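Local coordinates for Low molecular weight heat shock protein (PDB 3GLA) that probably acts as an ATP-independent molecular chaperone that keeps unfolding proteins from aggregating under stress, as other small heat-shock proteins do, at residues B[30-35]-B[90-95]; B[36-41]-B[67-72]; B[46-51]-B[59-64]. All coordinates share one frame; numbering follows the deposited sequence.

Contact 1. Residues B[30-35]-B[90-95]; sequences IEVQMD and LEIRIP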
loop_
_atom_site.group_PDB
_atom_site.type_symbol
_atom_site.label_atom_id
_atom_site.label_comp_id
_atom_site.label_asym_id
_atom_site.label_seq_id
_atom_site.Cartn_x
_atom_site.Cartn_y
_atom_site.Cartn_z
ATOM N N ILE B 30 1.604 4.809 -12.466
ATOM C CA ILE B 30 0.217 5.105 -12.051
ATOM C C ILE B 30 -0.164 6.276 -12.932
ATOM O O ILE B 30 0.543 7.294 -13.012
ATOM C CB ILE B 30 0.153 5.547 -10.616
ATOM C CG1 ILE B 30 0.706 4.399 -9.664
ATOM C CG2 ILE B 30 -1.257 5.934 -10.314
ATOM C CD1 ILE B 30 1.190 4.978 -8.344
ATOM N N GLU B 31 -1.259 6.103 -13.602
ATOM C CA GLU B 31 -1.723 7.209 -14.511
ATOM C C GLU B 31 -2.601 8.062 -13.708
ATOM O O GLU B 31 -3.595 7.572 -13.180
ATOM C CB GLU B 31 -2.512 6.561 -15.616
ATOM C CG GLU B 31 -2.970 7.546 -16.635
ATOM C CD GLU B 31 -3.024 6.892 -18.028
ATOM O OE1 GLU B 31 -4.078 6.328 -18.376
ATOM O OE2 GLU B 31 -1.982 6.950 -18.770
ATOM N N VAL B 32 -2.275 9.322 -13.611
ATOM C CA VAL B 32 -3.125 10.281 -12.912
ATOM C C VAL B 32 -3.595 11.224 -13.960
ATOM O O VAL B 32 -2.752 11.725 -14.705
ATOM C CB VAL B 32 -2.314 11.017 -11.935
ATOM C CG1 VAL B 32 -3.083 11.982 -11.126
ATOM C CG2 VAL B 32 -1.724 10.008 -10.907
ATOM N N GLN B 33 -4.885 11.490 -13.987
ATOM C CA GLN B 33 -5.454 12.439 -14.988
ATOM C C GLN B 33 -6.577 13.116 -14.311
ATOM O O GLN B 33 -7.209 12.575 -13.373
ATOM C CB GLN B 33 -6.049 11.618 -16.127
ATOM C CG GLN B 33 -5.024 10.885 -16.821
ATOM C CD GLN B 33 -5.489 10.480 -18.195
ATOM O OE1 GLN B 33 -4.668 10.359 -19.104
ATOM N NE2 GLN B 33 -6.802 10.298 -18.365
ATOM N N MET B 34 -6.851 14.380 -14.675
ATOM C CA MET B 34 -8.000 15.014 -14.129
ATOM C C MET B 34 -8.642 15.721 -15.313
ATOM O O MET B 34 -7.946 16.443 -16.053
ATOM C CB MET B 34 -7.614 15.962 -13.009
ATOM C CG MET B 34 -8.819 16.526 -12.299
ATOM S SD MET B 34 -8.412 17.435 -10.989
ATOM C CE MET B 34 -9.968 18.247 -10.706
ATOM N N ASP B 35 -9.897 15.497 -15.524
ATOM C CA ASP B 35 -10.577 16.096 -16.681
ATOM C C ASP B 35 -12.002 16.332 -16.141
ATOM O O ASP B 35 -12.518 15.573 -15.367
ATOM C CB ASP B 35 -10.579 15.144 -17.872
ATOM C CG ASP B 35 -11.080 15.837 -19.225
ATOM O OD1 ASP B 35 -10.824 17.068 -19.468
ATOM O OD2 ASP B 35 -11.765 15.131 -20.030
ATOM N N LEU B 90 0.798 7.017 -3.153
ATOM C CA LEU B 90 0.967 8.113 -4.163
ATOM C C LEU B 90 0.248 9.299 -3.610
ATOM O O LEU B 90 -0.901 9.153 -3.163
ATOM C CB LEU B 90 0.281 7.667 -5.450
ATOM C CG LEU B 90 0.419 8.765 -6.573
ATOM C CD1 LEU B 90 1.836 8.830 -7.004
ATOM C CD2 LEU B 90 -0.419 8.360 -7.766
ATOM N N GLU B 91 0.908 10.442 -3.610
ATOM C CA GLU B 91 0.240 11.627 -3.056
ATOM C C GLU B 91 0.065 12.541 -4.202
ATOM O O GLU B 91 1.052 12.869 -4.937
ATOM C CB GLU B 91 1.151 12.183 -2.026
ATOM C CG GLU B 91 0.554 13.574 -1.510
ATOM C CD GLU B 91 1.392 14.131 -0.381
ATOM O OE1 GLU B 91 1.391 15.372 -0.266
ATOM O OE2 GLU B 91 2.046 13.375 0.306
ATOM N N ILE B 92 -1.172 12.893 -4.460
ATOM C CA ILE B 92 -1.476 13.733 -5.614
ATOM C C ILE B 92 -1.889 15.051 -5.043
ATOM O O ILE B 92 -2.772 15.105 -4.165
ATOM C CB ILE B 92 -2.631 13.181 -6.312
ATOM C CG1 ILE B 92 -2.208 11.780 -6.896
ATOM C CG2 ILE B 92 -2.964 14.071 -7.522
ATOM C CD1 ILE B 92 -3.362 11.054 -7.530
ATOM N N ARG B 93 -1.288 16.156 -5.570
ATOM C CA ARG B 93 -1.676 17.458 -5.022
ATOM C C ARG B 93 -2.325 18.194 -6.122
ATOM O O ARG B 93 -1.874 18.218 -7.266
ATOM C CB ARG B 93 -0.468 18.239 -4.524
ATOM C CG ARG B 93 0.205 17.539 -3.382
ATOM C CD ARG B 93 1.172 18.449 -2.649
ATOM N NE ARG B 93 1.048 18.083 -1.262
ATOM C CZ ARG B 93 0.572 18.890 -0.329
ATOM N NH1 ARG B 93 0.465 18.444 0.922
ATOM N NH2 ARG B 93 0.214 20.141 -0.630
ATOM N N ILE B 94 -3.467 18.811 -5.823
ATOM C CA ILE B 94 -4.260 19.432 -6.835
ATOM C C ILE B 94 -4.494 20.852 -6.308
ATOM O O ILE B 94 -5.155 21.076 -5.343
ATOM C CB ILE B 94 -5.567 18.818 -7.002
ATOM C CG1 ILE B 94 -5.444 17.289 -7.364
ATOM C CG2 ILE B 94 -6.364 19.447 -8.172
ATOM C CD1 ILE B 94 -5.659 16.477 -6.011
ATOM N N PRO B 95 -3.891 21.831 -6.982
ATOM C CA PRO B 95 -4.042 23.174 -6.410
ATOM C C PRO B 95 -5.390 23.682 -6.650
ATOM O O PRO B 95 -6.120 23.234 -7.537
ATOM C CB PRO B 95 -3.029 24.001 -7.259
ATOM C CG PRO B 95 -2.835 23.246 -8.505
ATOM C CD PRO B 95 -3.037 21.746 -8.188
#

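Contact 2. Residues B[36-41]-B[67-72]; sequences KGILSI and HRRFAL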
loop_
_atom_site.group_PDB
_atom_site.type_symbol
_atom_site.label_atom_id
_atom_site.label_comp_id
_atom_site.label_asym_id
_atom_site.label_seq_id
_atom_site.Cartn_x
_atom_site.Cartn_y
_atom_site.Cartn_z
ATOM N N LYS B 36 -12.631 17.460 -16.493
ATOM C CA LYS B 36 -14.013 17.707 -16.082
ATOM C C LYS B 36 -14.228 17.644 -14.591
ATOM O O LYS B 36 -15.336 17.231 -14.124
ATOM C CB LYS B 36 -14.962 16.707 -16.785
ATOM C CG LYS B 36 -15.085 16.889 -18.309
ATOM C CD LYS B 36 -15.588 15.668 -19.088
ATOM C CE LYS B 36 -15.382 15.950 -20.606
ATOM N NZ LYS B 36 -15.252 14.725 -21.473
ATOM N N GLY B 37 -13.226 18.046 -13.826
ATOM C CA GLY B 37 -13.342 18.154 -12.366
ATOM C C GLY B 37 -13.214 16.751 -11.730
ATOM O O GLY B 37 -13.331 16.656 -10.555
ATOM N N ILE B 38 -12.841 15.758 -12.541
ATOM C CA ILE B 38 -12.830 14.371 -11.966
ATOM C C ILE B 38 -11.366 13.918 -12.051
ATOM O O ILE B 38 -10.772 13.726 -13.149
ATOM C CB ILE B 38 -13.729 13.481 -12.752
ATOM C CG1 ILE B 38 -15.177 13.970 -12.561
ATOM C CG2 ILE B 38 -13.569 12.031 -12.165
ATOM C CD1 ILE B 38 -16.049 13.289 -13.574
ATOM N N LEU B 39 -10.796 13.645 -10.841
ATOM C CA LEU B 39 -9.445 13.129 -10.764
ATOM C C LEU B 39 -9.505 11.619 -10.866
ATOM O O LEU B 39 -10.257 11.002 -10.124
ATOM C CB LEU B 39 -8.899 13.564 -9.387
ATOM C CG LEU B 39 -7.479 13.067 -9.009
ATOM C CD1 LEU B 39 -6.410 13.579 -10.038
ATOM C CD2 LEU B 39 -7.125 13.529 -7.589
ATOM N N SER B 40 -8.678 11.049 -11.731
ATOM C CA SER B 40 -8.700 9.591 -12.036
ATOM C C SER B 40 -7.302 9.064 -11.689
ATOM O O SER B 40 -6.257 9.688 -11.941
ATOM C CB SER B 40 -8.873 9.474 -13.585
ATOM O OG SER B 40 -8.523 8.208 -14.022
ATOM N N ILE B 41 -7.275 7.905 -11.065
ATOM C CA ILE B 41 -6.050 7.183 -10.952
ATOM C C ILE B 41 -6.261 5.846 -11.573
ATOM O O ILE B 41 -7.287 5.223 -11.360
ATOM C CB ILE B 41 -5.547 7.003 -9.483
ATOM C CG1 ILE B 41 -6.640 6.326 -8.611
ATOM C CG2 ILE B 41 -5.173 8.361 -8.939
ATOM C CD1 ILE B 41 -6.113 5.912 -7.189
ATOM N N HIS B 67 -8.954 1.519 -11.312
ATOM C CA HIS B 67 -9.243 2.826 -11.849
ATOM C C HIS B 67 -10.278 3.413 -10.967
ATOM O O HIS B 67 -11.350 2.853 -10.768
ATOM C CB HIS B 67 -9.813 2.554 -13.201
ATOM C CG HIS B 67 -10.144 3.758 -13.962
ATOM N ND1 HIS B 67 -9.845 5.045 -13.566
ATOM C CD2 HIS B 67 -10.675 3.864 -15.207
ATOM C CE1 HIS B 67 -10.245 5.904 -14.510
ATOM N NE2 HIS B 67 -10.731 5.213 -15.503
ATOM N N ARG B 68 -9.913 4.473 -10.330
ATOM C CA ARG B 68 -10.856 5.114 -9.455
ATOM C C ARG B 68 -10.865 6.574 -9.978
ATOM O O ARG B 68 -9.889 7.118 -10.479
ATOM C CB ARG B 68 -10.360 5.148 -8.037
ATOM C CG ARG B 68 -10.274 3.641 -7.576
ATOM C CD ARG B 68 -10.234 3.561 -6.038
ATOM N NE ARG B 68 -11.485 3.936 -5.449
ATOM C CZ ARG B 68 -11.560 4.295 -4.156
ATOM N NH1 ARG B 68 -10.464 4.428 -3.388
ATOM N NH2 ARG B 68 -12.728 4.617 -3.675
ATOM N N ARG B 69 -12.036 7.121 -9.740
ATOM C CA ARG B 69 -12.342 8.528 -10.130
ATOM C C ARG B 69 -12.851 9.216 -8.964
ATOM O O ARG B 69 -13.672 8.701 -8.146
ATOM C CB ARG B 69 -13.421 8.479 -11.229
ATOM C CG ARG B 69 -12.931 7.885 -12.524
ATOM C CD ARG B 69 -14.130 7.662 -13.666
ATOM N NE ARG B 69 -14.388 6.266 -13.592
ATOM C CZ ARG B 69 -14.098 5.300 -14.425
ATOM N NH1 ARG B 69 -13.717 5.470 -15.688
ATOM N NH2 ARG B 69 -14.337 4.107 -13.979
ATOM N N PHE B 70 -12.427 10.464 -8.816
ATOM C CA PHE B 70 -12.847 11.252 -7.699
ATOM C C PHE B 70 -13.256 12.635 -8.228
ATOM O O PHE B 70 -12.403 13.447 -8.552
ATOM C CB PHE B 70 -11.822 11.433 -6.653
ATOM C CG PHE B 70 -11.298 10.091 -6.151
ATOM C CD1 PHE B 70 -10.245 9.465 -6.825
ATOM C CD2 PHE B 70 -12.030 9.377 -5.230
ATOM C CE1 PHE B 70 -9.780 8.217 -6.426
ATOM C CE2 PHE B 70 -11.590 8.073 -4.828
ATOM C CZ PHE B 70 -10.448 7.523 -5.440
ATOM N N ALA B 71 -14.539 12.897 -8.283
ATOM C CA ALA B 71 -14.944 14.273 -8.609
ATOM C C ALA B 71 -14.459 15.163 -7.464
ATOM O O ALA B 71 -14.609 14.880 -6.294
ATOM C CB ALA B 71 -16.516 14.279 -8.616
ATOM N N LEU B 72 -13.844 16.327 -7.769
ATOM C CA LEU B 72 -13.373 17.197 -6.765
ATOM C C LEU B 72 -14.153 18.552 -6.956
ATOM O O LEU B 72 -14.805 18.716 -7.999
ATOM C CB LEU B 72 -11.922 17.517 -7.073
ATOM C CG LEU B 72 -10.987 16.280 -6.850
ATOM C CD1 LEU B 72 -9.610 16.774 -7.275
ATOM C CD2 LEU B 72 -10.970 15.974 -5.387
#

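Contact 3. Residues B[46-51]-B[59-64]; sequences KSESST and IERRYG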
loop_
_atom_site.group_PDB
_atom_site.type_symbol
_atom_site.label_atom_id
_atom_site.label_comp_id
_atom_site.label_asym_id
_atom_site.label_seq_id
_atom_site.Cartn_x
_atom_site.Cartn_y
_atom_site.Cartn_z
ATOM N N LYS B 46 0.785 -6.155 -10.814
ATOM C CA LYS B 46 0.899 -7.582 -10.893
ATOM C C LYS B 46 1.111 -8.090 -9.428
ATOM O O LYS B 46 1.435 -7.302 -8.578
ATOM C CB LYS B 46 2.196 -8.026 -11.644
ATOM C CG LYS B 46 2.264 -7.539 -13.193
ATOM C CD LYS B 46 1.052 -7.981 -13.932
ATOM C CE LYS B 46 1.118 -7.429 -15.446
ATOM N NZ LYS B 46 0.231 -6.226 -15.610
ATOM N N SER B 47 0.905 -9.362 -9.292
ATOM C CA SER B 47 1.219 -9.956 -7.986
ATOM C C SER B 47 1.947 -11.221 -8.249
ATOM O O SER B 47 1.597 -12.044 -9.091
ATOM C CB SER B 47 -0.099 -10.356 -7.319
ATOM O OG SER B 47 0.214 -10.909 -6.038
ATOM N N GLU B 48 2.819 -11.470 -7.274
ATOM C CA GLU B 48 3.464 -12.715 -7.249
ATOM C C GLU B 48 2.546 -13.858 -7.092
ATOM O O GLU B 48 2.880 -15.004 -7.534
ATOM C CB GLU B 48 4.490 -12.669 -6.111
ATOM C CG GLU B 48 5.494 -11.425 -6.306
ATOM C CD GLU B 48 4.994 -10.009 -5.568
ATOM O OE1 GLU B 48 3.715 -9.755 -5.302
ATOM O OE2 GLU B 48 5.866 -9.022 -5.334
ATOM N N SER B 49 1.335 -13.612 -6.599
ATOM C CA SER B 49 0.532 -14.735 -6.355
ATOM C C SER B 49 -0.016 -15.387 -7.635
ATOM O O SER B 49 -0.645 -16.444 -7.548
ATOM C CB SER B 49 -0.664 -14.480 -5.442
ATOM O OG SER B 49 -1.591 -13.622 -6.114
ATOM N N SER B 50 0.092 -14.673 -8.761
ATOM C CA SER B 50 -0.445 -15.179 -9.985
ATOM C C SER B 50 0.566 -16.134 -10.589
ATOM O O SER B 50 0.235 -16.828 -11.558
ATOM C CB SER B 50 -0.791 -13.969 -10.956
ATOM O OG SER B 50 0.402 -13.378 -11.351
ATOM N N THR B 51 1.782 -16.159 -10.075
ATOM C CA THR B 51 2.822 -17.101 -10.593
ATOM C C THR B 51 2.933 -18.241 -9.578
ATOM O O THR B 51 3.123 -17.953 -8.416
ATOM C CB THR B 51 4.147 -16.411 -10.680
ATOM O OG1 THR B 51 3.984 -15.357 -11.635
ATOM C CG2 THR B 51 5.238 -17.368 -11.180
ATOM N N ILE B 59 -3.304 -16.277 0.071
ATOM C CA ILE B 59 -3.326 -15.198 -0.937
ATOM C C ILE B 59 -4.440 -14.267 -0.583
ATOM O O ILE B 59 -5.661 -14.678 -0.440
ATOM C CB ILE B 59 -3.602 -15.740 -2.339
ATOM C CG1 ILE B 59 -2.537 -16.702 -2.738
ATOM C CG2 ILE B 59 -3.850 -14.522 -3.292
ATOM C CD1 ILE B 59 -2.926 -17.503 -4.093
ATOM N N GLU B 60 -4.093 -13.017 -0.418
ATOM C CA GLU B 60 -5.098 -12.015 -0.188
ATOM C C GLU B 60 -4.807 -10.647 -0.755
ATOM O O GLU B 60 -5.689 -9.788 -0.775
ATOM C CB GLU B 60 -5.493 -11.858 1.237
ATOM C CG GLU B 60 -4.226 -11.496 2.098
ATOM C CD GLU B 60 -4.570 -11.092 3.453
ATOM O OE1 GLU B 60 -3.692 -11.066 4.295
ATOM O OE2 GLU B 60 -5.773 -10.678 3.702
ATOM N N ARG B 61 -3.589 -10.448 -1.270
ATOM C CA ARG B 61 -3.280 -9.155 -1.759
ATOM C C ARG B 61 -4.041 -9.003 -3.074
ATOM O O ARG B 61 -4.054 -9.867 -3.938
ATOM C CB ARG B 61 -1.739 -9.044 -2.031
ATOM C CG ARG B 61 -1.135 -8.970 -0.669
ATOM C CD ARG B 61 0.335 -8.580 -0.635
ATOM N NE ARG B 61 1.033 -8.934 -1.670
ATOM C CZ ARG B 61 1.646 -8.547 -2.743
ATOM N NH1 ARG B 61 2.161 -7.388 -3.222
ATOM N NH2 ARG B 61 1.818 -9.695 -3.328
ATOM N N ARG B 62 -4.581 -7.788 -3.219
ATOM C CA ARG B 62 -5.428 -7.571 -4.447
ATOM C C ARG B 62 -4.522 -7.077 -5.512
ATOM O O ARG B 62 -3.514 -6.364 -5.255
ATOM C CB ARG B 62 -6.500 -6.500 -4.096
ATOM C CG ARG B 62 -7.428 -6.971 -2.953
ATOM C CD ARG B 62 -8.412 -7.933 -3.569
ATOM N NE ARG B 62 -9.413 -8.283 -2.552
ATOM C CZ ARG B 62 -9.451 -7.718 -1.343
ATOM N NH1 ARG B 62 -10.374 -8.072 -0.459
ATOM N NH2 ARG B 62 -8.544 -6.793 -1.017
ATOM N N TYR B 63 -4.904 -7.333 -6.752
ATOM C CA TYR B 63 -4.033 -6.829 -7.824
ATOM C C TYR B 63 -4.848 -6.781 -9.108
ATOM O O TYR B 63 -6.062 -6.929 -8.990
ATOM C CB TYR B 63 -2.758 -7.699 -7.957
ATOM C CG TYR B 63 -3.092 -9.100 -8.311
ATOM C CD1 TYR B 63 -2.940 -9.523 -9.599
ATOM C CD2 TYR B 63 -3.553 -10.030 -7.328
ATOM C CE1 TYR B 63 -3.225 -10.835 -9.974
ATOM C CE2 TYR B 63 -3.872 -11.348 -7.677
ATOM C CZ TYR B 63 -3.668 -11.755 -9.004
ATOM O OH TYR B 63 -3.937 -13.053 -9.331
ATOM N N GLY B 64 -4.141 -6.559 -10.186
ATOM C CA GLY B 64 -4.805 -6.364 -11.496
ATOM C C GLY B 64 -5.054 -4.901 -11.696
ATOM O O GLY B 64 -4.364 -4.036 -11.116
HETATM O O HOH W 1 2.655 -6.119 -6.341
HETATM O O HOH W 2 -1.865 -11.522 -4.558
HETATM O O HOH W 3 4.851 -6.454 -5.105
HETATM O O HOH W 4 -3.723 -14.676 -7.302
#

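Contact 1. Residues B[30-35]-B[90-95]
I30, V32 and M34 of segment 30-35 meet L90, I92 and I94 of strand 89-95 in a purely apolar contact across the interior of a beta-sandwich, the immunoglobulin-like alpha-crystallin domain of small heat-shock proteins. The two strands belong to opposing sheets: their short axes come no closer than 10.0 Å and run at 23° to each other, a separation bridged by side chains, with no hydrogen bond between the backbones. Every second residue points inward, and those positions hold branched aliphatic chains or methionine, types that fill the core without burying a polar group. I30 and L90 reach toward each other tip to tip, CG2 of I30 lying 3.6 Å from CD2 of L90. That same L90 methyl also serves the next inward residue: V32 slides past L90 in the opposite direction, its CG2 3.8 Å from L90 CD2. The other branch of V32, CG1, is anti to the backbone N (chi1 -178°) and meets CD1 of I92 at 3.7 Å, again tip to tip. The two methyls of V32 thus engage L90 and I92, successive inward-pointing residues of the facing strand. The intervening E91 and R93 leave the core, as charged residues should, and pair with each other: R93 NE donates to E91 OE1 at 2.9 Å, with the oxygen in the guanidinium plane. On the inner side, L39 and I41 of the neighbouring strand 38-45 add to the same core. At the far end the flexible, extended chain of M34 crosses I94 obliquely, bringing SD to 4.0 Å from I94 CG2.

Contact 2. Residues B[36-41]-B[67-72]
H67 meets strand 38-41 with its ring: ND1 makes a weak hydrogen bond of 3.4 Å to I41 O, and S40 OG lies at the ring edge, 2.9 Å from H67 CE1. A small serine suits this place beside the imidazole. R68 exchanges backbone hydrogen bonds with I41, and their side chains lie side by side, I41 CG1 3.9 Å from R68 CB; CG1 sits between the backbone N and the carbonyl carbon of I41 (chi1 56°), on the side of R68. Farther out, F70 CZ lies 3.5 Å above the centre of the R68 guanidinium, whose NH1 forms a salt bridge with E60 of the second subunit. R69 turns to the other face, where its CB packs 3.7 Å from I38 CG2 and its guanidinium lies over one face of the H67 ring, CZ offset toward the rim. Strands 38-41 and 67-71 are antiparallel neighbours in one sheet of the alpha-crystallin beta-sandwich, with L39, I41 and F70 directed to the core and I38, S40 and R69 to the outer face. F70 and L39 form a hydrogen-bonded pair, F70 N reaching L39 O at 2.6 Å. A71, opposite I38, presents just a methyl to it. After the strand ends, L72 N donates to G37 O at 2.9 Å, nearly straight; G37 has the positive phi that glycine adopts easily. L72 CD1 then packs 3.9 Å from L39 CB.

Contact 3. Residues B[46-51]-B[59-64]
S47 lies over one face of the Y63 ring while E48 reaches the guanidinium of R61, two contacts that tie together the limbs of the long loop between strands 38-45 and 64-71. S47 opens an ST turn: its OG accepts from S49 N at 3.0 Å, and residues 48-50 follow as a short 3-10 turn, where small serines can fold hydroxyls back on the backbone. S50 does so by donating OG to S47 O, which also accepts from S50 N. Y63 CG sits between its own backbone N and carbonyl carbon (chi1 62°), and the ring presents a face to S47. S47 CB stands 3.5 Å from the centroid of the Y63 ring in a CH-pi contact, and S50 CB approaches Y63 OH. The salt bridge is turned otherwise. R61 NH2 meets E48 OE1 at 2.7 Å, with the oxygen near the guanidinium plane, but the two flat groups are inclined by 52°, and NH2 comes to OE1 from above the carboxylate plane. D8 and D21 of the second subunit also form salt bridges with R61, so three carboxylates probably stabilise its positive charge. This fits the subunit-bridging role such loops have in bacterial and plant relatives. S49 points toward I59, whose CG2 touches S49 OG at 3.7 Å. Water links the polar atoms of the two limbs: one molecule accepts from both S47 OG and S49 OG and donates to R61 O at 2.8 Å. A second water donates to S49 OG at 2.7 Å and lies 2.6 Å from Y63 OH.

How the contacts relate
The contacts are nested along the chain: contact 3 lies inside the loop closed by contact 2, which lies inside that closed by contact 1. Contacts 1 and 2, with centres about 8 Å apart, share the sheet of strands 31-35, 38-45 and 64-71; contact 2 holds neighbouring strands together within it, whereas contact 1 joins it to the opposing sheet. They meet directly where I92 CD1 packs 3.5 Å from I41 CG2. Contact 3 lies about 25 Å from the centre of either, in the loop that prolongs the strands of contact 2. Sandwich core and projecting loop are thus separate regions, and contacts 2 and 3 both touch the second subunit of the dimer.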